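Local structure of 1,4-dihydroxy-2-naphthoyl-CoA hydrolase (Escherichia coli, 1VH5) at the interface of chains A and B. The protein hydrolyses 1,4-dihydroxy-2-naphthoyl-CoA to 1,4-dihydroxy-2-naphthoate and CoA in menaquinone biosynthesis, and also acts on a wide range of other acyl-CoA thioesters. Coordinates in Å, arbitrary orientation; residue numbers count along the deposited sequence, not the author numbering. Chains: chain A/B, Hypothetical protein ydiI.

Contact 1 and contact 2 are neighbouring patches of one two-fold symmetric interface. The centres of their C-alpha atoms are about 8 Å apart. They share B:Met22 and B:Val62. Both draw on helix 57-74 and helix 22-25. Contact 1 is largely apolar packing, and its centre is about 12 Å from the active-site residue B:Glu65. Contact 2 adds a histidine–serine hydrogen bond and reaches B:Glu65 itself. Pairing of the chains and shaping of the active site are therefore probably linked. The enzyme is a tetramer, a dimer of dimers, and this pair is probably its basic dimer.

Contact 1: the interface of chains A and B. Residues chain A 22, 25-26, 62; chain B 22, 26, 47-48, 59, 62.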
loop_
_atom_site.group_PDB
_atom_site.type_symbol
_atom_site.label_atom_id
_atom_site.label_comp_id
_atom_site.label_asym_id
_atom_site.label_seq_id
_atom_site.Cartn_x
_atom_site.Cartn_y
_atom_site.Cartn_z
ATOM N N MET A 22 11.125 -1.702 5.320
ATOM C CA MET A 22 10.076 -0.690 5.264
ATOM C C MET A 22 9.346 -0.526 6.604
ATOM O O MET A 22 8.967 0.583 6.971
ATOM C CB MET A 22 9.074 -1.009 4.148
ATOM C CG MET A 22 8.049 0.136 3.892
ATOM S SD MET A 22 7.082 -0.217 2.420
ATOM C CE MET A 22 6.774 1.461 1.877
ATOM N N PHE A 25 11.506 1.636 8.653
ATOM C CA PHE A 25 11.539 2.974 8.039
ATOM C C PHE A 25 10.303 3.791 8.384
ATOM O O PHE A 25 10.405 4.983 8.640
ATOM C CB PHE A 25 11.700 2.845 6.520
ATOM C CG PHE A 25 11.910 4.165 5.785
ATOM C CD1 PHE A 25 13.101 4.876 5.923
ATOM C CD2 PHE A 25 10.940 4.661 4.914
ATOM C CE1 PHE A 25 13.320 6.066 5.242
ATOM C CE2 PHE A 25 11.149 5.869 4.225
ATOM C CZ PHE A 25 12.347 6.565 4.400
ATOM N N LEU A 26 9.130 3.151 8.370
ATOM C CA LEU A 26 7.896 3.867 8.646
ATOM C C LEU A 26 7.494 3.897 10.126
ATOM O O LEU A 26 6.423 4.431 10.468
ATOM C CB LEU A 26 6.736 3.300 7.807
ATOM C CG LEU A 26 6.893 3.353 6.294
ATOM C CD1 LEU A 26 5.595 2.799 5.650
ATOM C CD2 LEU A 26 7.122 4.781 5.800
ATOM N N VAL A 62 0.335 -0.519 3.402
ATOM C CA VAL A 62 1.580 -1.026 3.975
ATOM C C VAL A 62 1.350 -1.576 5.395
ATOM O O VAL A 62 1.801 -2.671 5.733
ATOM C CB VAL A 62 2.689 0.045 4.024
ATOM C CG1 VAL A 62 3.922 -0.511 4.750
ATOM C CG2 VAL A 62 3.096 0.483 2.599
ATOM N N MET B 22 5.406 11.227 1.567
ATOM C CA MET B 22 5.753 9.819 1.350
ATOM C C MET B 22 6.327 9.577 -0.042
ATOM O O MET B 22 7.266 8.792 -0.192
ATOM C CB MET B 22 4.531 8.895 1.595
ATOM C CG MET B 22 4.845 7.446 1.434
ATOM S SD MET B 22 3.490 6.402 1.974
ATOM C CE MET B 22 4.392 5.134 2.812
ATOM N N LEU B 26 10.070 7.960 -0.477
ATOM C CA LEU B 26 10.302 6.665 -1.141
ATOM C C LEU B 26 11.000 6.811 -2.490
ATOM O O LEU B 26 11.176 5.822 -3.210
ATOM C CB LEU B 26 9.007 5.866 -1.296
ATOM C CG LEU B 26 8.260 5.499 -0.018
ATOM C CD1 LEU B 26 7.061 4.593 -0.351
ATOM C CD2 LEU B 26 9.163 4.819 1.001
ATOM N N ARG B 47 13.961 1.182 2.126
ATOM C CA ARG B 47 12.749 1.956 2.369
ATOM C C ARG B 47 11.472 1.242 1.865
ATOM O O ARG B 47 10.369 1.603 2.261
ATOM C CB ARG B 47 12.840 3.298 1.660
ATOM C CG ARG B 47 14.015 4.178 2.115
ATOM C CD ARG B 47 14.195 5.358 1.220
ATOM N NE ARG B 47 14.796 4.981 -0.035
ATOM C CZ ARG B 47 15.277 5.846 -0.914
ATOM N NH1 ARG B 47 15.832 5.395 -2.017
ATOM N NH2 ARG B 47 15.174 7.155 -0.700
ATOM N N THR B 48 11.639 0.269 0.979
ATOM C CA THR B 48 10.487 -0.361 0.330
ATOM C C THR B 48 10.494 -1.887 0.370
ATOM O O THR B 48 9.642 -2.508 -0.253
ATOM C CB THR B 48 10.427 0.069 -1.150
ATOM O OG1 THR B 48 11.669 -0.226 -1.795
ATOM C CG2 THR B 48 10.184 1.593 -1.314
ATOM N N ALA B 59 4.438 -1.370 -0.589
ATOM C CA ALA B 59 5.174 -0.378 -1.381
ATOM C C ALA B 59 4.659 -0.319 -2.829
ATOM O O ALA B 59 4.501 0.779 -3.374
ATOM C CB ALA B 59 6.689 -0.638 -1.315
ATOM N N VAL B 62 1.568 1.722 -2.570
ATOM C CA VAL B 62 1.898 3.141 -2.466
ATOM C C VAL B 62 2.196 3.703 -3.871
ATOM O O VAL B 62 1.684 4.785 -4.241
ATOM C CB VAL B 62 3.106 3.410 -1.516
ATOM C CG1 VAL B 62 3.490 4.875 -1.585
ATOM C CG2 VAL B 62 2.782 2.992 -0.077
#
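A:Met22 reaches across to B:Arg47, B:Ala59 and B:Leu26 in the apolar core of a dimer of hotdog-fold subunits of the PaaI thioesterase family. Its chain packs against the backbone carbonyl of B:Arg47, with CB 3.5 Å from that O. Its sulfur, SD, rests at 3.8 Å against the methyl CB of B:Ala59, on helix 57-74. The methyl CE meets one branch of B:Leu26, CD1, at 3.9 Å. The chain of A:Met22 starts with CG anti to the backbone N (chi1 -171°), which places it against the B:Arg47 carbonyl and B:Ala59. It bends at chi3 (-149°), and both SD and CE end up near B:Ala59.

A:Phe25, one turn further on, takes B:Arg47 on a ring face. CG of B:Arg47 sits over the centre of the ring, 3.7 Å from the centroid, in a CH-pi contact. The two side chains run side by side in the same direction. The guanidinium plane is nearly perpendicular to the ring (89°). The aliphatic stem of the arginine, and not a flat stack of its head, therefore does the packing. The other branch of B:Leu26, CD2, touches the ring atom CE2 of A:Phe25 at 3.9 Å.

The exchange of methionine and leucine is repeated with the chains swapped. CE of B:Met22 lies 3.9 Å from CD1 of A:Leu26, with the side chains roughly at right angles. Near the symmetry axis, A:Val62 and B:Val62 meet through their CG2 methyls at 3.7 Å. Each of these CG2 branches is anti to its own carbonyl carbon.

Behind this first layer, CG1 of A:Val62 packs on SD of A:Met22 within chain A, at 3.9 Å. Helix 57-74 thus backs the sulfur from its own side. In chain B, the loop at B:Thr48 passes beside the same sulfur.

Contact 2: the interface of chains A and B. Residues chain A 56, 58-59; chain B 22-23, 62, 65-66.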
loop_
_atom_site.group_PDB
_atom_site.type_symbol
_atom_site.label_atom_id
_atom_site.label_comp_id
_atom_site.label_asym_id
_atom_site.label_seq_id
_atom_site.Cartn_x
_atom_site.Cartn_y
_atom_site.Cartn_z
ATOM N N HIS A 56 -1.419 8.779 3.677
ATOM C CA HIS A 56 -1.441 8.246 2.326
ATOM C C HIS A 56 -2.199 6.915 2.364
ATOM O O HIS A 56 -1.901 6.049 3.182
ATOM C CB HIS A 56 0.002 8.016 1.901
ATOM C CG HIS A 56 0.184 7.844 0.420
ATOM N ND1 HIS A 56 -0.308 6.758 -0.284
ATOM C CD2 HIS A 56 0.942 8.550 -0.455
ATOM C CE1 HIS A 56 0.075 6.853 -1.550
ATOM N NE2 HIS A 56 0.827 7.939 -1.684
ATOM N N GLY A 58 -1.837 4.440 0.461
ATOM C CA GLY A 58 -0.850 3.380 0.372
ATOM C C GLY A 58 -0.174 3.022 1.680
ATOM O O GLY A 58 0.186 1.853 1.887
ATOM N N ALA A 59 0.044 4.014 2.539
ATOM C CA ALA A 59 0.624 3.725 3.848
ATOM C C ALA A 59 -0.293 2.853 4.707
ATOM O O ALA A 59 0.160 1.931 5.355
ATOM C CB ALA A 59 0.942 5.034 4.584
ATOM N N MET B 22 5.406 11.227 1.567
ATOM C CA MET B 22 5.753 9.819 1.350
ATOM C C MET B 22 6.327 9.577 -0.042
ATOM O O MET B 22 7.266 8.792 -0.192
ATOM C CB MET B 22 4.531 8.895 1.595
ATOM C CG MET B 22 4.845 7.446 1.434
ATOM S SD MET B 22 3.490 6.402 1.974
ATOM C CE MET B 22 4.392 5.134 2.812
ATOM N N VAL B 23 5.764 10.212 -1.062
ATOM C CA VAL B 23 6.292 10.039 -2.414
ATOM C C VAL B 23 7.783 10.403 -2.518
ATOM O O VAL B 23 8.597 9.647 -3.033
ATOM C CB VAL B 23 5.441 10.799 -3.428
ATOM C CG1 VAL B 23 6.185 11.079 -4.760
ATOM C CG2 VAL B 23 4.224 9.965 -3.777
ATOM N N VAL B 62 1.568 1.722 -2.570
ATOM C CA VAL B 62 1.898 3.141 -2.466
ATOM C C VAL B 62 2.196 3.703 -3.871
ATOM O O VAL B 62 1.684 4.785 -4.241
ATOM C CB VAL B 62 3.106 3.410 -1.516
ATOM C CG1 VAL B 62 3.490 4.875 -1.585
ATOM C CG2 VAL B 62 2.782 2.992 -0.077
ATOM N N GLU B 65 -1.168 3.858 -5.870
ATOM C CA GLU B 65 -2.046 4.916 -5.403
ATOM C C GLU B 65 -1.448 6.294 -5.686
ATOM O O GLU B 65 -2.189 7.221 -6.043
ATOM C CB GLU B 65 -2.476 4.767 -3.950
ATOM C CG GLU B 65 -3.565 5.756 -3.543
ATOM C CD GLU B 65 -4.460 5.315 -2.402
ATOM O OE1 GLU B 65 -4.614 4.110 -2.171
ATOM O OE2 GLU B 65 -4.993 6.231 -1.708
ATOM N N SER B 66 -0.144 6.451 -5.563
ATOM C CA SER B 66 0.499 7.747 -5.851
ATOM C C SER B 66 0.319 8.166 -7.317
ATOM O O SER B 66 -0.001 9.346 -7.608
ATOM C CB SER B 66 1.995 7.655 -5.559
ATOM O OG SER B 66 2.205 7.454 -4.172
#
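The imidazole of A:His56 has B:Met22 and B:Val62 over one face and the backbone N of A:Gly58 at its edge. SD of B:Met22 stands almost directly above CG of the ring, at 3.9 Å. The methionine and histidine side chains cross at about a right angle. CG1 of B:Val62 approaches the same face near the other end of the ring, 3.9 Å from CE1. CB of B:Glu65 comes near CE1 too, but from toward the opposite face.

Both ring nitrogens are engaged. NE2 shares a 2.9 Å hydrogen bond with the hydroxyl OG of B:Ser66 across the interface. It is bent, with 138° at the hydrogen. The structure alone does not show which group donates, though with ND1 accepting and OG giving its hydrogen to B:Val62, NE2 may well be the donor. At the other ring nitrogen, ND1 accepts the backbone N-H of A:Gly58. That N lies almost exactly in the ring plane. The two bonds together should restrict rotation of the ring. CG of A:His56 is anti to the backbone N (chi1 -163°), and this swings the ring out toward chain B.

In this hotdog-fold thioesterase, A:Gly58 is near the start of helix 57-74. CG2 of B:Val62 packs on its carbonyl carbon at 3.4 Å. A:Ala59 adds its methyl CB, which meets the methyl CE of B:Met22.

B:Glu65, the likely nucleophile or proton acceptor, lies one helical turn beyond B:Val62. Its carboxylate oxygen OE1 is 3.8 Å from N of A:Gly58, too far for a hydrogen bond. The acidic group of one chain is thus set beside the helix start of the other, and the active site probably draws on both subunits.

The hydroxyl of B:Ser66 is fixed in turn by its own helix. OG donates to the carbonyl O of B:Val62 at 2.7 Å, from about 40° above the carbonyl plane.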